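PDB 2QK2: LP04448p from Drosophila melanogaster, which probably binds tubulin through its HEAT-repeat TOG domain, as a member of the XMAP215 family that acts at microtubule plus ends. Local coordinates for residues Met16-Phe20 against Ser35-Leu39; Phe20-Leu24 against Ala56-Ala60; Trp29-Lys33 against Asp68-Leu73; Leu61-Ile65 against Ala77-Leu81; Leu104-Lys110 against Ser148-Thr153. One frame throughout, in Å; residues are numbered along the deposited sequence.

Interaction 1 (Met16-Phe20 against Ser35-Leu39); sequences MPKDF and SLEVL
Phe-20 lays its ring beside helix 29-45 at Ser-35 and Leu-39, with its CE1 corner 3.8 Å from Leu-39 CB. Its CG stands anti to the backbone N (chi1 177°), which carries the ring away from its own turn and across to that helix. There the ring meets a shallow hollow. Ser-35 O lies at the ring edge, near its plane, and Leu-39 CD2 closes the far end, 3.9 Å from Phe-20 CZ. The methyl CE of Met-16, a selenomethionine, sits over one face of the same ring, displaced toward the rim. The Met-16 chain is bent at its second and third torsions, and this bend also brings its selenium to Leu-39, with SE 4.1 Å from CD1. Pro-17 and Val-38 are the outer bumps. Pro-17 reaches toward Val-38, and its CD comes within 3.7 Å of Val-38 CG1.

The polar link lies beside the ring. Ser-35 OG donates to Phe-20 O at 2.7 Å, in the carbonyl plane and on a lone pair. One water donates both to Ser-35 OG and to Asp-19 OD1, so the hydroxyl gives one bond and receives another. Deeper in, Leu-39 continues onto Leu-57 and Leu-61 of helix 55-67.

Residues Pro-17 to Phe-20 form a type I beta turn, with Phe-20 N bonded to Pro-17 O. Asp-19 then takes the N-cap position before helix 20-24. The arrangement is a loop and helix start packed on the next helix, at the N-terminal end of the TOG domain's HEAT-repeat array.

Interaction 2 (Phe20-Leu24 against Ala56-Ala60); sequences FYDKL and ALVSA
Phe-20 comes first, and its ring crosses Leu-57 at about a right angle. Leu-57 CD1 touches two neighbouring ring atoms and is 3.7 Å from Phe-20 CE2. The approach is oblique to the ring. Tyr-21 follows and makes the broadest contact of the segment. Its CG lies beside the backbone N and anti to the carbonyl carbon (chi1 -63°), and from there the ring reaches across to helix 55-67. Phe-20 CD2 lies over the centre of one face of the tyrosine ring. At the ring's edge, near its plane, are Leu-57 CA and the methyl of Ala-60, whose CB is 3.9 Å from Tyr-21 CE2. The phenol oxygen ends over the turn at Leu-57, with Tyr-21 OH 3.7 Å from Leu-57 CB.

The two helices run nearly side by side, as alternate helices can in an alpha solenoid of HEAT repeats. The axes of the short segments are 11.5 Å apart, with 17° between their directions. The side chains of Phe-20, Tyr-21 and Leu-24 span this gap to meet Leu-57 and two alanines.

Leu-24, one turn after Phe-20, sends CD1 to the same Ala-60 methyl, 3.9 Å from its CB. Behind it, Leu-24 also touches Ser-35 of helix 29-45.

Interaction 3 (Trp29-Lys33 against Asp68-Leu73); sequences WTLRK and DSNVVL
Trp-29 has its indole covered on both faces. Thr-30 CG2 lies over one, and the amide nitrogen of Asn-70 lies over the opposite one, offset toward the rim. Asn-70 ND2 is 3.4 Å from Trp-29 CD2, and the amide is tilted 26° from the ring plane, so the two flat groups lie roughly along each other. Leu-73 CD1 comes to the indole edge, 3.7 Å from Trp-29 CE3. The first torsion of Trp-29 (chi1 82°) sets CG between the backbone N and the carbonyl carbon, which swings the indole toward Asn-70.

The guanidinium of Arg-32 has the CA of Trp-29 over one face and Asp-68 at its edge. It grips the carboxylate side-on with two nitrogens. NE of Arg-32 donates to Asp-68 OD2 at 2.7 Å, and Arg-32 NH2 donates to Asp-68 OD1 at 3.0 Å. Both oxygens are met on their syn side, with the two planes 36° apart. Leu-73 CD2 packs against the same group, 3.4 Å from Arg-32 NE.

Asp-68 OD1 uses its anti lone pair to accept from Asn-70 N at 2.8 Å, an Asx turn. Asn-70 OD1 in turn caps helix 71-88 by accepting from Leu-73 N. Without this carboxylate, as with an alanine here, the Arg-32 charge would probably lose its mate and the Asn-70 N-H this acceptor. Arg-32 NH1 also bonds to Glu-26 O, so the arginine ties three parts of the chain together. At this partly exposed surface, one carboxylate both balances a charge and shapes the turn leading into a helix.

Interaction 4 (Leu61-Ile65 against Ala77-Leu81); sequences LKKVI and AGKCL
Ala-77 presents its methyl to three residues of helix 55-67, and every contact between 61-65 and 77-81 is van der Waals. Most join side chain to side chain. The beta-branched Val-64 and Ile-65 come closest to Ala-77: Val-64 CG1 is 3.5 Å from Ala-77 CB, and Ile-65 CG1 is 3.6 Å from the same methyl. Ile-65 CD1 meets Leu-81 CD2 at 3.8 Å, the two side chains crossing at about a right angle. With CG anti to its carbonyl carbon (chi1 -68°), Leu-61 rests its fork on Cys-80 and Leu-81, and its CD2 is 4.1 Å from Cys-80 CB.

Other contacts join side chain to backbone. Ile-65 CD1 lies on the bare backbone of Gly-78, 3.8 Å from its CA. Leu-61 CD1 is 3.8 Å from Leu-81 N, and Leu-61 O lies near the Ala-77 methyl.

Cutting Leu-61 back to an alanine is likely to open a gap beside Cys-80 and Leu-81 and leave Leu-36 of helix 29-45 with less to pack on.

The axes of the short segments are 9.2 Å apart. Their directions differ by 146°, a roughly antiparallel packing, as seen between neighbouring helices of HEAT-repeat folds. All seven touching residues are buried. Cohesion here thus rests on close apolar fit, and Ala-77 and Gly-78 probably help the helices to approach.

Interaction 5 (Leu104-Lys110 against Ser148-Thr153); sequences LEKFKEK and SVKSET
Glu-152 lies across the face of the Phe-107 ring. Its CB sits over the ring, 3.5 Å from the centroid and 20° off the normal, a CH-pi contact. CG comes next and stays on the ring, 3.4 Å from Phe-107 CD2. The chain then bends at its second torsion (chi2 -63°), which keeps the carboxylate close to the ring instead of leading it straight off. CD lies near the CD2 and CE2 side, and OE1 ends 3.6 Å from Phe-107 CE2. The carboxylate plane is 33° from that of the ring. The other oxygen, OE2, forms a salt bridge with Arg-119 of helix 112-126. The aliphatic part of the acid thus packs on the ring face, while its charge pairs with Arg-119.

The contact joins segment 104-110 to helix 147-161, a packing between non-consecutive helical parts of the HEAT-repeat solenoid of the TOG domain. Phe-107 also touches Leu-118 of helix 112-126.

Val-149 sets its two methyls against the backbone of 104-108. CG1 is 3.7 Å from Leu-104 O, and CG2 reaches the Phe-107 and Lys-108 backbone. Ser-148 packs CB against Phe-107 O at 3.3 Å, while its OG lies against the aliphatic chain of Lys-110, 3.3 Å from CD.

Leu-104 crosses Thr-153 at about a right angle, with CD2 3.9 Å from OG1. That hydroxyl is held by Val-149 O, to which it donates at 2.7 Å from above the carbonyl plane; Thr-153 N reaches the same oxygen from the opposite face.

Overall arrangement
Interactions 1 to 4 form one continuous cluster at the N-terminal end of the TOG domain, with centres 8 to 14 Å apart and atoms touching between every pair. Interactions 1 and 2 share Phe-20; 1 and 3 share helix 29-45, 2 and 4 helix 55-67, and 3 and 4 helix 71-88. Along the chain, interaction 3 interlocks with 1, 2 and 4, while 4 opens after 1 and 2 have closed. Interaction 5 comes last. Its centre lies about 16 Å from that of interaction 4, which it touches through Lys-106, and about 29 Å from that of interaction 1. Together they trace how neighbouring helices stack into an elongated HEAT-repeat array, consistent with a tubulin-binding domain.

Interaction 1 (Met16-Phe20 against Ser35-Leu39)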
# COMPACT_ATOMS: atom_id res chain seq x y z
N MSE A 16 8.26 8.66 -22.93
CA MSE A 16 7.23 9.59 -22.51
C MSE A 16 7.21 10.86 -23.34
O MSE A 16 8.24 11.29 -23.85
CB MSE A 16 7.40 9.93 -21.04
CG MSE A 16 6.56 9.01 -20.16
SE MSE A 16 7.41 8.77 -18.51
CE MSE A 16 7.16 10.53 -17.80
N PRO A 17 6.03 11.47 -23.48
CA PRO A 17 5.92 12.70 -24.27
C PRO A 17 6.80 13.81 -23.71
O PRO A 17 6.96 13.95 -22.49
CB PRO A 17 4.43 13.03 -24.19
CG PRO A 17 4.05 12.49 -22.85
CD PRO A 17 4.76 11.16 -22.81
N LYS A 18 7.38 14.61 -24.60
CA LYS A 18 8.25 15.70 -24.19
C LYS A 18 7.53 16.75 -23.35
O LYS A 18 8.17 17.61 -22.76
CB LYS A 18 8.89 16.35 -25.43
CG LYS A 18 7.95 17.22 -26.25
CD LYS A 18 8.64 17.75 -27.51
CE LYS A 18 9.92 18.53 -27.18
NZ LYS A 18 10.67 18.95 -28.40
N ASP A 19 6.21 16.69 -23.29
CA ASP A 19 5.46 17.65 -22.49
C ASP A 19 4.74 16.98 -21.32
O ASP A 19 3.85 17.56 -20.70
CB ASP A 19 4.46 18.41 -23.37
CG ASP A 19 3.44 17.50 -24.03
OD1 ASP A 19 3.58 16.26 -23.90
OD2 ASP A 19 2.51 18.02 -24.67
N PHE A 20 5.15 15.76 -21.01
CA PHE A 20 4.55 15.01 -19.92
C PHE A 20 4.44 15.84 -18.64
O PHE A 20 3.36 16.01 -18.08
CB PHE A 20 5.37 13.75 -19.63
CG PHE A 20 4.85 12.96 -18.47
CD1 PHE A 20 3.79 12.08 -18.63
CD2 PHE A 20 5.40 13.13 -17.19
CE1 PHE A 20 3.26 11.38 -17.54
CE2 PHE A 20 4.88 12.43 -16.10
CZ PHE A 20 3.81 11.55 -16.28
N SER A 35 -1.44 13.44 -19.93
CA SER A 35 -0.12 12.91 -19.55
C SER A 35 -0.28 11.55 -18.87
O SER A 35 0.43 10.60 -19.21
CB SER A 35 0.60 13.87 -18.59
OG SER A 35 1.17 14.97 -19.27
N LEU A 36 -1.19 11.46 -17.91
CA LEU A 36 -1.40 10.21 -17.19
C LEU A 36 -1.90 9.08 -18.11
O LEU A 36 -1.52 7.92 -17.93
CB LEU A 36 -2.37 10.42 -16.01
CG LEU A 36 -1.88 11.39 -14.92
CD1 LEU A 36 -2.91 11.46 -13.80
CD2 LEU A 36 -0.53 10.93 -14.36
N GLU A 37 -2.73 9.42 -19.09
CA GLU A 37 -3.25 8.43 -20.04
C GLU A 37 -2.11 7.76 -20.78
O GLU A 37 -2.04 6.54 -20.88
CB GLU A 37 -4.12 9.08 -21.11
CG GLU A 37 -5.54 9.39 -20.74
CD GLU A 37 -6.35 9.76 -21.97
OE1 GLU A 37 -6.56 8.87 -22.83
OE2 GLU A 37 -6.76 10.93 -22.08
N VAL A 38 -1.23 8.59 -21.34
CA VAL A 38 -0.10 8.10 -22.09
C VAL A 38 0.80 7.24 -21.21
O VAL A 38 1.25 6.18 -21.63
CB VAL A 38 0.72 9.27 -22.68
CG1 VAL A 38 1.96 8.75 -23.38
CG2 VAL A 38 -0.14 10.04 -23.68
N LEU A 39 1.04 7.70 -19.99
CA LEU A 39 1.88 6.95 -19.06
C LEU A 39 1.24 5.61 -18.71
O LEU A 39 1.89 4.57 -18.75
CB LEU A 39 2.12 7.74 -17.77
CG LEU A 39 2.85 7.00 -16.65
CD1 LEU A 39 4.27 6.64 -17.09
CD2 LEU A 39 2.88 7.88 -15.41
O HOH W 1 1.75 14.59 -22.03

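Interaction 2 (Phe20-Leu24 against Ala56-Ala60)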
# COMPACT_ATOMS: atom_id res chain seq x y z
N PHE A 20 5.15 15.76 -21.01
CA PHE A 20 4.55 15.01 -19.92
C PHE A 20 4.44 15.84 -18.64
O PHE A 20 3.36 16.01 -18.08
CB PHE A 20 5.37 13.75 -19.63
CG PHE A 20 4.85 12.96 -18.47
CD1 PHE A 20 3.79 12.08 -18.63
CD2 PHE A 20 5.40 13.13 -17.19
CE1 PHE A 20 3.26 11.38 -17.54
CE2 PHE A 20 4.88 12.43 -16.10
CZ PHE A 20 3.81 11.55 -16.28
N TYR A 21 5.57 16.37 -18.17
CA TYR A 21 5.58 17.15 -16.94
C TYR A 21 4.89 18.51 -17.05
O TYR A 21 4.17 18.92 -16.13
CB TYR A 21 7.01 17.30 -16.42
CG TYR A 21 7.63 15.97 -16.06
CD1 TYR A 21 8.46 15.29 -16.96
CD2 TYR A 21 7.34 15.34 -14.84
CE1 TYR A 21 8.98 14.03 -16.66
CE2 TYR A 21 7.85 14.08 -14.53
CZ TYR A 21 8.67 13.43 -15.44
OH TYR A 21 9.17 12.17 -15.15
N ASP A 22 5.08 19.22 -18.16
CA ASP A 22 4.43 20.52 -18.31
C ASP A 22 2.91 20.38 -18.27
O ASP A 22 2.23 21.16 -17.61
CB ASP A 22 4.85 21.19 -19.63
CG ASP A 22 6.29 21.68 -19.60
OD1 ASP A 22 6.83 21.91 -18.49
OD2 ASP A 22 6.89 21.84 -20.68
N LYS A 23 2.36 19.39 -18.98
CA LYS A 23 0.92 19.21 -18.97
C LYS A 23 0.35 18.92 -17.59
O LYS A 23 -0.77 19.36 -17.27
CB LYS A 23 0.51 18.09 -19.93
CG LYS A 23 0.31 18.54 -21.37
CD LYS A 23 -0.28 17.38 -22.17
CE LYS A 23 -0.66 17.77 -23.58
NZ LYS A 23 -1.17 16.56 -24.30
N LEU A 24 1.10 18.19 -16.77
CA LEU A 24 0.65 17.87 -15.41
C LEU A 24 0.48 19.14 -14.58
O LEU A 24 -0.19 19.12 -13.55
CB LEU A 24 1.62 16.91 -14.72
CG LEU A 24 1.42 15.43 -15.04
CD1 LEU A 24 2.43 14.58 -14.27
CD2 LEU A 24 -0.00 15.02 -14.66
N ALA A 56 11.82 11.77 -10.52
CA ALA A 56 10.96 12.84 -11.01
C ALA A 56 9.55 12.34 -11.28
O ALA A 56 8.57 13.02 -10.97
CB ALA A 56 11.55 13.47 -12.29
N LEU A 57 9.45 11.15 -11.86
CA LEU A 57 8.15 10.57 -12.16
C LEU A 57 7.37 10.26 -10.88
O LEU A 57 6.19 10.58 -10.77
CB LEU A 57 8.31 9.30 -13.01
CG LEU A 57 7.01 8.58 -13.37
CD1 LEU A 57 6.03 9.55 -14.03
CD2 LEU A 57 7.31 7.40 -14.29
N VAL A 58 8.04 9.64 -9.91
CA VAL A 58 7.38 9.31 -8.65
C VAL A 58 6.89 10.58 -7.95
O VAL A 58 5.78 10.62 -7.41
CB VAL A 58 8.34 8.52 -7.71
CG1 VAL A 58 7.67 8.29 -6.34
CG2 VAL A 58 8.69 7.17 -8.35
N SER A 59 7.71 11.62 -7.96
CA SER A 59 7.33 12.88 -7.33
C SER A 59 6.10 13.48 -8.04
O SER A 59 5.19 13.98 -7.39
CB SER A 59 8.50 13.87 -7.39
OG SER A 59 8.17 15.09 -6.74
N ALA A 60 6.09 13.42 -9.37
CA ALA A 60 4.96 13.95 -10.14
C ALA A 60 3.67 13.20 -9.80
O ALA A 60 2.62 13.81 -9.61
CB ALA A 60 5.25 13.85 -11.65

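Interaction 3 (Trp29-Lys33 against Asp68-Leu73)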
# COMPACT_ATOMS: atom_id res chain seq x y z
N TRP A 29 -8.04 20.03 -16.06
CA TRP A 29 -7.87 18.62 -15.73
C TRP A 29 -7.71 17.69 -16.94
O TRP A 29 -7.01 16.69 -16.86
CB TRP A 29 -9.01 18.13 -14.83
CG TRP A 29 -10.27 17.76 -15.55
CD1 TRP A 29 -11.28 18.60 -15.93
CD2 TRP A 29 -10.66 16.44 -15.97
NE1 TRP A 29 -12.27 17.89 -16.56
CE2 TRP A 29 -11.92 16.57 -16.60
CE3 TRP A 29 -10.07 15.18 -15.88
CZ2 TRP A 29 -12.61 15.47 -17.14
CZ3 TRP A 29 -10.75 14.08 -16.42
CH2 TRP A 29 -12.01 14.24 -17.04
N THR A 30 -8.36 18.02 -18.05
CA THR A 30 -8.26 17.18 -19.24
C THR A 30 -6.85 17.18 -19.82
O THR A 30 -6.47 16.24 -20.52
CB THR A 30 -9.26 17.61 -20.34
OG1 THR A 30 -9.21 19.03 -20.52
CG2 THR A 30 -10.67 17.20 -19.95
N LEU A 31 -6.08 18.22 -19.54
CA LEU A 31 -4.71 18.27 -20.03
C LEU A 31 -3.84 17.41 -19.12
O LEU A 31 -2.94 16.71 -19.58
CB LEU A 31 -4.19 19.71 -20.07
CG LEU A 31 -4.87 20.65 -21.08
CD1 LEU A 31 -4.18 22.01 -21.06
CD2 LEU A 31 -4.80 20.04 -22.47
N ARG A 32 -4.11 17.46 -17.82
CA ARG A 32 -3.35 16.65 -16.88
C ARG A 32 -3.66 15.18 -17.20
O ARG A 32 -2.76 14.34 -17.20
CB ARG A 32 -3.73 16.99 -15.43
CG ARG A 32 -3.49 18.46 -15.05
CD ARG A 32 -3.32 18.66 -13.54
NE ARG A 32 -4.54 18.42 -12.77
CZ ARG A 32 -5.62 19.19 -12.79
NH1 ARG A 32 -5.66 20.28 -13.55
NH2 ARG A 32 -6.67 18.87 -12.05
N LYS A 33 -4.93 14.90 -17.50
CA LYS A 33 -5.36 13.55 -17.85
C LYS A 33 -4.56 12.99 -19.03
O LYS A 33 -4.19 11.81 -19.06
CB LYS A 33 -6.85 13.54 -18.21
CG LYS A 33 -7.32 12.23 -18.83
CD LYS A 33 -8.76 12.31 -19.30
CE LYS A 33 -8.92 13.28 -20.46
NZ LYS A 33 -8.30 12.79 -21.71
N ASP A 68 -4.12 16.85 -6.17
CA ASP A 68 -5.12 17.10 -7.22
C ASP A 68 -6.54 17.08 -6.66
O ASP A 68 -6.91 16.18 -5.90
CB ASP A 68 -4.98 16.07 -8.35
CG ASP A 68 -5.47 16.61 -9.69
OD1 ASP A 68 -6.68 16.89 -9.83
OD2 ASP A 68 -4.63 16.77 -10.60
N SER A 69 -7.33 18.08 -7.04
CA SER A 69 -8.72 18.16 -6.57
C SER A 69 -9.64 17.23 -7.35
O SER A 69 -10.76 16.95 -6.93
CB SER A 69 -9.23 19.60 -6.69
OG SER A 69 -9.15 20.07 -8.02
N ASN A 70 -9.16 16.74 -8.49
CA ASN A 70 -9.94 15.85 -9.34
C ASN A 70 -9.70 14.38 -8.97
O ASN A 70 -8.61 13.85 -9.18
CB ASN A 70 -9.56 16.12 -10.80
CG ASN A 70 -10.47 15.42 -11.78
OD1 ASN A 70 -10.59 14.20 -11.77
ND2 ASN A 70 -11.12 16.20 -12.65
N VAL A 71 -10.73 13.72 -8.43
CA VAL A 71 -10.58 12.32 -8.02
C VAL A 71 -10.30 11.34 -9.15
O VAL A 71 -9.75 10.27 -8.92
CB VAL A 71 -11.82 11.83 -7.22
CG1 VAL A 71 -11.94 12.63 -5.94
CG2 VAL A 71 -13.09 11.95 -8.07
N VAL A 72 -10.67 11.71 -10.38
CA VAL A 72 -10.39 10.83 -11.51
C VAL A 72 -8.87 10.81 -11.75
O VAL A 72 -8.30 9.77 -12.08
CB VAL A 72 -11.12 11.31 -12.79
CG1 VAL A 72 -10.54 10.62 -14.01
CG2 VAL A 72 -12.60 11.00 -12.67
N LEU A 73 -8.24 11.96 -11.58
CA LEU A 73 -6.80 12.09 -11.76
C LEU A 73 -6.06 11.40 -10.61
O LEU A 73 -5.02 10.78 -10.82
CB LEU A 73 -6.42 13.58 -11.83
CG LEU A 73 -6.23 14.17 -13.24
CD1 LEU A 73 -7.16 13.52 -14.24
CD2 LEU A 73 -6.44 15.68 -13.17

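Interaction 4 (Leu61-Ile65 against Ala77-Leu81)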
# COMPACT_ATOMS: atom_id res chain seq x y z
N LEU A 61 3.76 11.87 -9.72
CA LEU A 61 2.59 11.07 -9.39
C LEU A 61 2.12 11.36 -7.97
O LEU A 61 0.92 11.49 -7.73
CB LEU A 61 2.90 9.58 -9.56
CG LEU A 61 3.12 9.14 -11.01
CD1 LEU A 61 3.46 7.65 -11.04
CD2 LEU A 61 1.85 9.42 -11.83
N LYS A 62 3.06 11.46 -7.03
CA LYS A 62 2.70 11.75 -5.64
C LYS A 62 1.98 13.09 -5.55
O LYS A 62 1.02 13.24 -4.79
CB LYS A 62 3.94 11.79 -4.74
CG LYS A 62 4.65 10.46 -4.59
CD LYS A 62 5.16 10.26 -3.16
CE LYS A 62 6.05 11.41 -2.70
NZ LYS A 62 7.38 11.40 -3.35
N LYS A 63 2.45 14.07 -6.31
CA LYS A 63 1.84 15.39 -6.29
C LYS A 63 0.38 15.31 -6.72
O LYS A 63 -0.50 15.91 -6.10
CB LYS A 63 2.62 16.35 -7.20
CG LYS A 63 2.01 17.75 -7.30
CD LYS A 63 2.98 18.72 -7.97
CE LYS A 63 2.32 20.07 -8.26
NZ LYS A 63 1.35 19.98 -9.40
N VAL A 64 0.11 14.55 -7.79
CA VAL A 64 -1.26 14.40 -8.26
C VAL A 64 -2.08 13.71 -7.19
O VAL A 64 -3.16 14.17 -6.82
CB VAL A 64 -1.34 13.54 -9.55
CG1 VAL A 64 -2.81 13.32 -9.94
CG2 VAL A 64 -0.60 14.23 -10.70
N ILE A 65 -1.57 12.60 -6.67
CA ILE A 65 -2.28 11.84 -5.65
C ILE A 65 -2.63 12.66 -4.42
O ILE A 65 -3.77 12.63 -3.95
CB ILE A 65 -1.47 10.59 -5.23
CG1 ILE A 65 -1.44 9.59 -6.39
CG2 ILE A 65 -2.09 9.95 -3.98
CD1 ILE A 65 -0.48 8.43 -6.19
N ALA A 77 -3.43 8.44 -11.19
CA ALA A 77 -2.07 8.59 -10.68
C ALA A 77 -1.75 7.43 -9.73
O ALA A 77 -0.62 6.93 -9.70
CB ALA A 77 -1.93 9.93 -9.96
N GLY A 78 -2.73 7.00 -8.95
CA GLY A 78 -2.53 5.89 -8.04
C GLY A 78 -2.26 4.62 -8.83
O GLY A 78 -1.34 3.86 -8.52
N LYS A 79 -3.05 4.40 -9.88
CA LYS A 79 -2.89 3.22 -10.72
C LYS A 79 -1.50 3.22 -11.37
O LYS A 79 -0.79 2.21 -11.34
CB LYS A 79 -3.97 3.21 -11.81
CG LYS A 79 -3.92 2.00 -12.73
CD LYS A 79 -4.21 0.73 -11.95
CE LYS A 79 -4.25 -0.49 -12.85
NZ LYS A 79 -4.57 -1.72 -12.06
N CYS A 80 -1.11 4.35 -11.95
CA CYS A 80 0.20 4.46 -12.57
C CYS A 80 1.33 4.16 -11.58
O CYS A 80 2.31 3.51 -11.92
CB CYS A 80 0.41 5.86 -13.16
SG CYS A 80 -0.48 6.17 -14.70
N LEU A 81 1.18 4.64 -10.34
CA LEU A 81 2.20 4.43 -9.32
C LEU A 81 2.30 2.93 -9.00
O LEU A 81 3.39 2.40 -8.81
CB LEU A 81 1.86 5.22 -8.06
CG LEU A 81 2.91 5.22 -6.94
CD1 LEU A 81 4.24 5.76 -7.47
CD2 LEU A 81 2.42 6.07 -5.79

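Interaction 5 (Leu104-Lys110 against Ser148-Thr153)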
# COMPACT_ATOMS: atom_id res chain seq x y z
N LEU A 104 -1.04 6.56 2.60
CA LEU A 104 -1.87 6.28 3.77
C LEU A 104 -2.77 7.46 4.13
O LEU A 104 -3.96 7.29 4.38
CB LEU A 104 -0.99 5.92 4.98
CG LEU A 104 -0.26 4.57 4.88
CD1 LEU A 104 0.69 4.41 6.06
CD2 LEU A 104 -1.27 3.44 4.85
N GLU A 105 -2.20 8.67 4.16
CA GLU A 105 -2.98 9.86 4.48
C GLU A 105 -4.08 10.14 3.46
O GLU A 105 -5.11 10.71 3.80
CB GLU A 105 -2.06 11.07 4.58
CG GLU A 105 -1.42 11.22 5.95
CD GLU A 105 -0.33 12.27 5.98
OE1 GLU A 105 -0.50 13.32 5.31
OE2 GLU A 105 0.69 12.06 6.68
N LYS A 106 -3.86 9.72 2.22
CA LYS A 106 -4.85 9.94 1.18
C LYS A 106 -6.07 9.04 1.36
O LYS A 106 -7.08 9.21 0.67
CB LYS A 106 -4.21 9.75 -0.20
CG LYS A 106 -5.11 10.20 -1.35
CD LYS A 106 -5.57 11.65 -1.17
CE LYS A 106 -6.63 12.00 -2.21
NZ LYS A 106 -7.18 13.38 -2.04
N PHE A 107 -5.99 8.09 2.28
CA PHE A 107 -7.13 7.21 2.52
C PHE A 107 -8.27 7.97 3.21
O PHE A 107 -9.27 7.37 3.60
CB PHE A 107 -6.73 5.98 3.34
CG PHE A 107 -6.20 4.85 2.50
CD1 PHE A 107 -4.93 4.33 2.72
CD2 PHE A 107 -6.96 4.33 1.46
CE1 PHE A 107 -4.42 3.31 1.92
CE2 PHE A 107 -6.47 3.31 0.65
CZ PHE A 107 -5.20 2.80 0.88
N LYS A 108 -8.11 9.28 3.35
CA LYS A 108 -9.17 10.10 3.94
C LYS A 108 -10.24 10.20 2.85
O LYS A 108 -11.41 10.45 3.14
CB LYS A 108 -8.65 11.50 4.29
CG LYS A 108 -8.08 12.24 3.10
CD LYS A 108 -7.78 13.70 3.42
CE LYS A 108 -7.13 14.37 2.22
NZ LYS A 108 -7.90 14.13 0.95
N GLU A 109 -9.82 10.00 1.61
CA GLU A 109 -10.73 10.04 0.46
C GLU A 109 -11.47 8.71 0.44
O GLU A 109 -10.85 7.65 0.40
CB GLU A 109 -9.92 10.22 -0.83
CG GLU A 109 -10.74 10.06 -2.10
CD GLU A 109 -11.89 11.04 -2.18
OE1 GLU A 109 -13.05 10.59 -2.09
OE2 GLU A 109 -11.63 12.25 -2.31
N LYS A 110 -12.80 8.75 0.44
CA LYS A 110 -13.59 7.52 0.46
C LYS A 110 -14.16 7.03 -0.87
O LYS A 110 -14.71 5.94 -0.93
CB LYS A 110 -14.72 7.66 1.48
CG LYS A 110 -14.22 7.98 2.89
CD LYS A 110 -15.35 7.94 3.91
CE LYS A 110 -15.87 6.52 4.10
NZ LYS A 110 -16.89 6.43 5.18
N SER A 148 -11.39 6.63 8.38
CA SER A 148 -11.11 5.98 7.11
C SER A 148 -9.63 5.61 6.97
O SER A 148 -9.30 4.55 6.45
CB SER A 148 -11.52 6.89 5.95
OG SER A 148 -12.93 6.97 5.87
N VAL A 149 -8.76 6.50 7.43
CA VAL A 149 -7.32 6.25 7.36
C VAL A 149 -6.96 5.10 8.30
O VAL A 149 -6.22 4.20 7.91
CB VAL A 149 -6.51 7.51 7.74
CG1 VAL A 149 -5.02 7.16 7.88
CG2 VAL A 149 -6.70 8.59 6.67
N LYS A 150 -7.48 5.13 9.52
CA LYS A 150 -7.19 4.07 10.49
C LYS A 150 -7.59 2.72 9.93
O LYS A 150 -6.83 1.75 10.00
CB LYS A 150 -7.96 4.28 11.80
CG LYS A 150 -7.57 5.50 12.62
CD LYS A 150 -8.06 5.30 14.05
CE LYS A 150 -7.98 6.55 14.88
NZ LYS A 150 -9.11 7.46 14.53
N SER A 151 -8.79 2.65 9.37
CA SER A 151 -9.29 1.40 8.82
C SER A 151 -8.44 0.89 7.66
O SER A 151 -8.01 -0.26 7.66
CB SER A 151 -10.74 1.57 8.34
OG SER A 151 -11.19 0.39 7.71
N GLU A 152 -8.20 1.75 6.67
CA GLU A 152 -7.41 1.35 5.51
C GLU A 152 -5.97 1.03 5.89
O GLU A 152 -5.32 0.20 5.24
CB GLU A 152 -7.44 2.43 4.43
CG GLU A 152 -8.79 2.59 3.71
CD GLU A 152 -9.22 1.35 2.94
OE1 GLU A 152 -8.35 0.69 2.32
OE2 GLU A 152 -10.44 1.04 2.93
N THR A 153 -5.47 1.66 6.94
CA THR A 153 -4.11 1.38 7.38
C THR A 153 -4.09 -0.04 7.95
O THR A 153 -3.19 -0.82 7.66
CB THR A 153 -3.63 2.37 8.47
OG1 THR A 153 -3.61 3.70 7.93
CG2 THR A 153 -2.22 2.01 8.94